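Local coordinates for protein streptomycin 3''-adenylyltransferase (Enterococcus faecalis, PDB 6SXJ) that catalyses transfer of AMP from ATP to the 9-hydroxyl of spectinomycin, releasing diphosphate and so making the bacterium resistant to this antibiotic, at residues R190-M195 with N246-R251; A206-A211 with L224-Y229. One frame throughout, in Å; residues are numbered along the deposited sequence.

Contact 1: residues R190-M195 with N246-R251; sequences RMILTM and NYLNNR
Ile-192 reaches from helix 181-196 to helix 241-253 and carries the whole contact on its own side. Its terminal CD1 lies 3.5 Å from the main-chain O of Leu-248 and 3.9 Å from Leu-248 CD2. The same methyl rests on the arginine stem, 3.7 Å from Arg-251 CD. A chi1 of -76° puts CG1 beside the backbone N and leaves CG2 anti to it, where CG2 approaches Arg-251 NH1 to 3.7 Å, obliquely to the guanidinium plane. A beta-branched residue suits this place because its two arms serve different neighbours. The side chains of Ile-192 and Arg-251 cross at about a right angle. Both helices belong to the all-helical C-terminal part of this aminoglycoside adenylyltransferase, and no hydrogen bond joins the two segments; isoleucine methyls make van der Waals contact with leucine, a carbonyl oxygen and the arginine side chain. What steadies the arginine is Tyr-247, one turn earlier: Arg-251 NE donates to Tyr-247 OH over 3.2 Å. The hydroxyl lies close to the guanidinium plane, though the bond is bent to 150°. It is tied in turn to Ser-214 OG, while the tyrosine ring stacks with His-218. Leu-248 also leans on Ile-185, Leu-188 and Cys-189, extending the interface along helix 181-196.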
loop_
_atom_site.group_PDB
_atom_site.type_symbol
_atom_site.label_atom_id
_atom_site.label_comp_id
_atom_site.label_asym_id
_atom_site.label_seq_id
_atom_site.Cartn_x
_atom_site.Cartn_y
_atom_site.Cartn_z
ATOM N N ARG A 190 -10.791 0.404 7.056
ATOM C CA ARG A 190 -9.671 1.336 7.116
ATOM C C ARG A 190 -10.074 2.689 6.533
ATOM O O ARG A 190 -9.842 3.737 7.143
ATOM C CB ARG A 190 -8.466 0.758 6.366
ATOM C CG ARG A 190 -7.159 1.509 6.594
ATOM C CD ARG A 190 -6.059 1.054 5.638
ATOM N NE ARG A 190 -6.319 1.417 4.243
ATOM C CZ ARG A 190 -6.244 2.654 3.752
ATOM N NH1 ARG A 190 -5.921 3.674 4.537
ATOM N NH2 ARG A 190 -6.498 2.869 2.466
ATOM N N MET A 191 -10.703 2.663 5.350
ATOM C CA MET A 191 -11.095 3.900 4.670
ATOM C C MET A 191 -11.945 4.785 5.563
ATOM O O MET A 191 -11.813 6.018 5.542
ATOM C CB MET A 191 -11.889 3.569 3.412
ATOM C CG MET A 191 -11.082 3.130 2.217
ATOM S SD MET A 191 -12.150 3.137 0.782
ATOM C CE MET A 191 -10.984 2.999 -0.562
ATOM N N ILE A 192 -12.835 4.188 6.355
ATOM C CA ILE A 192 -13.774 4.954 7.161
ATOM C C ILE A 192 -13.049 5.640 8.314
ATOM O O ILE A 192 -13.236 6.833 8.574
ATOM C CB ILE A 192 -14.913 4.046 7.661
ATOM C CG1 ILE A 192 -15.896 3.766 6.519
ATOM C CG2 ILE A 192 -15.616 4.691 8.842
ATOM C CD1 ILE A 192 -16.794 2.584 6.769
ATOM N N LEU A 193 -12.181 4.891 8.996
ATOM C CA LEU A 193 -11.423 5.463 10.099
ATOM C C LEU A 193 -10.656 6.699 9.664
ATOM O O LEU A 193 -10.825 7.771 10.253
ATOM C CB LEU A 193 -10.483 4.415 10.678
ATOM C CG LEU A 193 -11.189 3.411 11.592
ATOM C CD1 LEU A 193 -10.250 2.335 12.105
ATOM C CD2 LEU A 193 -11.882 4.117 12.738
ATOM N N THR A 194 -9.857 6.581 8.594
ATOM C CA THR A 194 -8.976 7.673 8.218
ATOM C C THR A 194 -9.760 8.902 7.767
ATOM O O THR A 194 -9.299 10.021 8.001
ATOM C CB THR A 194 -7.979 7.220 7.152
ATOM O OG1 THR A 194 -7.355 8.388 6.621
ATOM C CG2 THR A 194 -8.643 6.442 6.063
ATOM N N MET A 195 -10.967 8.741 7.204
ATOM C CA MET A 195 -11.699 9.930 6.795
ATOM C C MET A 195 -12.315 10.666 7.963
ATOM O O MET A 195 -12.555 11.861 7.824
ATOM C CB MET A 195 -12.804 9.619 5.806
ATOM C CG MET A 195 -13.394 10.832 5.196
ATOM S SD MET A 195 -13.661 10.740 3.437
ATOM C CE MET A 195 -12.011 10.895 2.877
ATOM N N ASN A 246 -22.242 -2.541 0.845
ATOM C CA ASN A 246 -23.185 -1.434 0.735
ATOM C C ASN A 246 -23.223 -0.631 2.029
ATOM O O ASN A 246 -23.133 0.602 2.012
ATOM C CB ASN A 246 -24.576 -1.967 0.388
ATOM C CG ASN A 246 -24.654 -2.515 -1.024
ATOM O OD1 ASN A 246 -23.788 -2.234 -1.857
ATOM N ND2 ASN A 246 -25.691 -3.307 -1.301
ATOM N N TYR A 247 -23.332 -1.323 3.164
ATOM C CA TYR A 247 -23.355 -0.635 4.450
ATOM C C TYR A 247 -22.101 0.211 4.647
ATOM O O TYR A 247 -22.181 1.399 4.985
ATOM C CB TYR A 247 -23.483 -1.650 5.585
ATOM C CG TYR A 247 -23.122 -1.060 6.929
ATOM C CD1 TYR A 247 -23.991 -0.186 7.569
ATOM C CD2 TYR A 247 -21.908 -1.354 7.549
ATOM C CE1 TYR A 247 -23.676 0.373 8.785
ATOM C CE2 TYR A 247 -21.586 -0.800 8.778
ATOM C CZ TYR A 247 -22.477 0.066 9.390
ATOM O OH TYR A 247 -22.185 0.636 10.610
ATOM N N LEU A 248 -20.926 -0.396 4.462
ATOM C CA LEU A 248 -19.679 0.331 4.672
ATOM C C LEU A 248 -19.548 1.494 3.700
ATOM O O LEU A 248 -19.059 2.570 4.067
ATOM C CB LEU A 248 -18.494 -0.622 4.524
ATOM C CG LEU A 248 -18.429 -1.719 5.589
ATOM C CD1 LEU A 248 -17.332 -2.720 5.296
ATOM C CD2 LEU A 248 -18.235 -1.057 6.942
ATOM N N ASN A 249 -19.963 1.290 2.449
ATOM C CA ASN A 249 -19.860 2.355 1.457
ATOM C C ASN A 249 -20.752 3.534 1.830
ATOM O O ASN A 249 -20.313 4.690 1.828
ATOM C CB ASN A 249 -20.226 1.811 0.075
ATOM C CG ASN A 249 -19.906 2.788 -1.038
ATOM O OD1 ASN A 249 -18.814 3.350 -1.092
ATOM N ND2 ASN A 249 -20.863 3.000 -1.929
ATOM N N ASN A 250 -22.019 3.264 2.147
ATOM C CA ASN A 250 -22.918 4.345 2.535
ATOM C C ASN A 250 -22.416 5.042 3.796
ATOM O O ASN A 250 -22.344 6.274 3.848
ATOM C CB ASN A 250 -24.334 3.801 2.722
ATOM C CG ASN A 250 -25.022 3.503 1.390
ATOM O OD1 ASN A 250 -25.533 2.401 1.174
ATOM N ND2 ASN A 250 -25.030 4.485 0.490
ATOM N N ARG A 251 -22.046 4.266 4.819
ATOM C CA ARG A 251 -21.414 4.851 6.001
ATOM C C ARG A 251 -20.257 5.763 5.610
ATOM O O ARG A 251 -20.103 6.860 6.159
ATOM C CB ARG A 251 -20.930 3.732 6.924
ATOM C CG ARG A 251 -20.504 4.148 8.320
ATOM C CD ARG A 251 -19.749 2.991 8.967
ATOM N NE ARG A 251 -19.912 2.909 10.413
ATOM C CZ ARG A 251 -19.417 3.794 11.271
ATOM N NH1 ARG A 251 -18.739 4.844 10.826
ATOM N NH2 ARG A 251 -19.607 3.633 12.574
#

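Contact 2: residues A206-A211 with L224-Y229; sequences AGNAVA and LAVRSY
Val-226 turns its CG2 methyl onto the backbone of Gly-207, with 4.2 Å between Val-226 CG2 and Gly-207 CA. The CA atoms of Gly-207 and Val-226 are 6.3 Å apart, the shortest such separation between the two segments. Glycine suits the site because, having no side chain, it lets the helices come this close, and the valine methyl packs directly against its CA. Valine suits the other side: it is short and apolar, and its CB points toward the facing helix. With CG1 anti to its own backbone N (chi1 175°), the second methyl, CG2, is left beside that N, and it is this methyl that meets both Gly-207 and Asn-208. Helices 203-212 and 216-229 are consecutive in the chain and form a helical hairpin within the C-terminal helical region, closed by a short turn. Asn-208 borders the contact at its exposed margin: its side chain crosses that of Val-226 at a slant, with CG 3.9 Å from Val-226 CG2. Nearer the turn, Ala-211 continues the interface against Arg-219, Ile-222 and Leu-223, again with a small residue on the 203-212 side. The preceding Ala-225 packs on Thr-182 and Leu-186 of helix 181-196.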
loop_
_atom_site.group_PDB
_atom_site.type_symbol
_atom_site.label_atom_id
_atom_site.label_comp_id
_atom_site.label_asym_id
_atom_site.label_seq_id
_atom_site.Cartn_x
_atom_site.Cartn_y
_atom_site.Cartn_z
ATOM N N ALA A 206 -8.406 -2.029 12.091
ATOM C CA ALA A 206 -9.526 -1.233 11.601
ATOM C C ALA A 206 -10.793 -2.072 11.498
ATOM O O ALA A 206 -11.896 -1.559 11.714
ATOM C CB ALA A 206 -9.182 -0.614 10.246
ATOM N N GLY A 207 -10.654 -3.363 11.190
ATOM C CA GLY A 207 -11.830 -4.210 11.047
ATOM C C GLY A 207 -12.593 -4.381 12.346
ATOM O O GLY A 207 -13.821 -4.262 12.380
ATOM N N ASN A 208 -11.883 -4.684 13.433
ATOM C CA ASN A 208 -12.535 -4.836 14.727
ATOM C C ASN A 208 -12.953 -3.505 15.336
ATOM O O ASN A 208 -13.873 -3.482 16.160
ATOM C CB ASN A 208 -11.612 -5.584 15.692
ATOM C CG ASN A 208 -10.978 -6.810 15.053
ATOM O OD1 ASN A 208 -10.464 -6.739 13.939
ATOM N ND2 ASN A 208 -11.023 -7.939 15.749
ATOM N N ALA A 209 -12.323 -2.399 14.935
ATOM C CA ALA A 209 -12.767 -1.092 15.407
ATOM C C ALA A 209 -14.073 -0.677 14.737
ATOM O O ALA A 209 -14.961 -0.119 15.391
ATOM C CB ALA A 209 -11.681 -0.048 15.154
ATOM N N VAL A 210 -14.211 -0.941 13.435
ATOM C CA VAL A 210 -15.430 -0.546 12.730
ATOM C C VAL A 210 -16.555 -1.542 12.989
ATOM O O VAL A 210 -17.721 -1.155 13.112
ATOM C CB VAL A 210 -15.159 -0.391 11.222
ATOM C CG1 VAL A 210 -16.413 0.115 10.508
ATOM C CG2 VAL A 210 -13.988 0.545 10.977
ATOM N N ALA A 211 -16.227 -2.837 13.066
ATOM C CA ALA A 211 -17.245 -3.843 13.352
ATOM C C ALA A 211 -17.975 -3.532 14.653
ATOM O O ALA A 211 -19.186 -3.761 14.767
ATOM C CB ALA A 211 -16.606 -5.231 13.413
ATOM N N LEU A 224 -15.453 -11.899 10.413
ATOM C CA LEU A 224 -15.063 -13.052 9.610
ATOM C C LEU A 224 -14.051 -12.676 8.535
ATOM O O LEU A 224 -13.373 -13.562 8.002
ATOM C CB LEU A 224 -16.299 -13.702 8.984
ATOM C CG LEU A 224 -16.859 -14.832 9.856
ATOM C CD1 LEU A 224 -17.762 -14.270 10.959
ATOM C CD2 LEU A 224 -17.596 -15.873 9.027
ATOM N N ALA A 225 -13.925 -11.383 8.218
ATOM C CA ALA A 225 -12.873 -10.935 7.312
ATOM C C ALA A 225 -11.534 -10.815 8.035
ATOM O O ALA A 225 -10.485 -11.135 7.463
ATOM C CB ALA A 225 -13.261 -9.596 6.679
ATOM N N VAL A 226 -11.548 -10.359 9.291
ATOM C CA VAL A 226 -10.312 -10.282 10.069
ATOM C C VAL A 226 -9.618 -11.640 10.086
ATOM O O VAL A 226 -8.419 -11.752 9.811
ATOM C CB VAL A 226 -10.604 -9.784 11.496
ATOM C CG1 VAL A 226 -9.334 -9.816 12.341
ATOM C CG2 VAL A 226 -11.200 -8.386 11.460
ATOM N N ARG A 227 -10.376 -12.693 10.399
ATOM C CA ARG A 227 -9.793 -14.026 10.518
ATOM C C ARG A 227 -9.091 -14.443 9.229
ATOM O O ARG A 227 -7.936 -14.884 9.252
ATOM C CB ARG A 227 -10.882 -15.035 10.889
ATOM C CG ARG A 227 -11.531 -14.793 12.247
ATOM C CD ARG A 227 -12.897 -15.458 12.360
ATOM N NE ARG A 227 -12.911 -16.819 11.827
ATOM C CZ ARG A 227 -13.956 -17.640 11.896
ATOM N NH1 ARG A 227 -15.079 -17.243 12.479
ATOM N NH2 ARG A 227 -13.879 -18.861 11.381
ATOM N N SER A 228 -9.778 -14.315 8.089
ATOM C CA SER A 228 -9.180 -14.709 6.815
ATOM C C SER A 228 -7.892 -13.937 6.546
ATOM O O SER A 228 -6.905 -14.509 6.068
ATOM C CB SER A 228 -10.184 -14.494 5.681
ATOM O OG SER A 228 -9.548 -14.482 4.414
ATOM N N TYR A 229 -7.881 -12.638 6.861
ATOM C CA TYR A 229 -6.673 -11.836 6.692
ATOM C C TYR A 229 -5.512 -12.401 7.501
ATOM O O TYR A 229 -4.348 -12.245 7.111
ATOM C CB TYR A 229 -6.967 -10.383 7.085
ATOM C CG TYR A 229 -5.755 -9.476 7.122
ATOM C CD1 TYR A 229 -5.114 -9.086 5.950
ATOM C CD2 TYR A 229 -5.256 -9.002 8.329
ATOM C CE1 TYR A 229 -4.007 -8.260 5.983
ATOM C CE2 TYR A 229 -4.149 -8.178 8.374
ATOM C CZ TYR A 229 -3.529 -7.808 7.198
ATOM O OH TYR A 229 -2.428 -6.985 7.245
#

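How the contacts relate
Contacts 1 and 2 lie about 13 Å apart, centre to centre, in the same helical C-terminal region, each about 18 Å from the centre of the chain. Along the sequence, the hairpin of contact 2 falls wholly between the two helices that contact 1 brings together. The two contacts meet through Leu-193, which leaves helix 181-196 on a different side from Ile-192: its CD1 is 3.6 Å from Ala-206 CB and 4.1 Å from Ala-209 CB, and its CG is 4.1 Å from Val-210 CG2. Small alanines on helix 203-212 suit this close approach, further marked by 3.7 Å between Arg-190 N and Ala-206 CB.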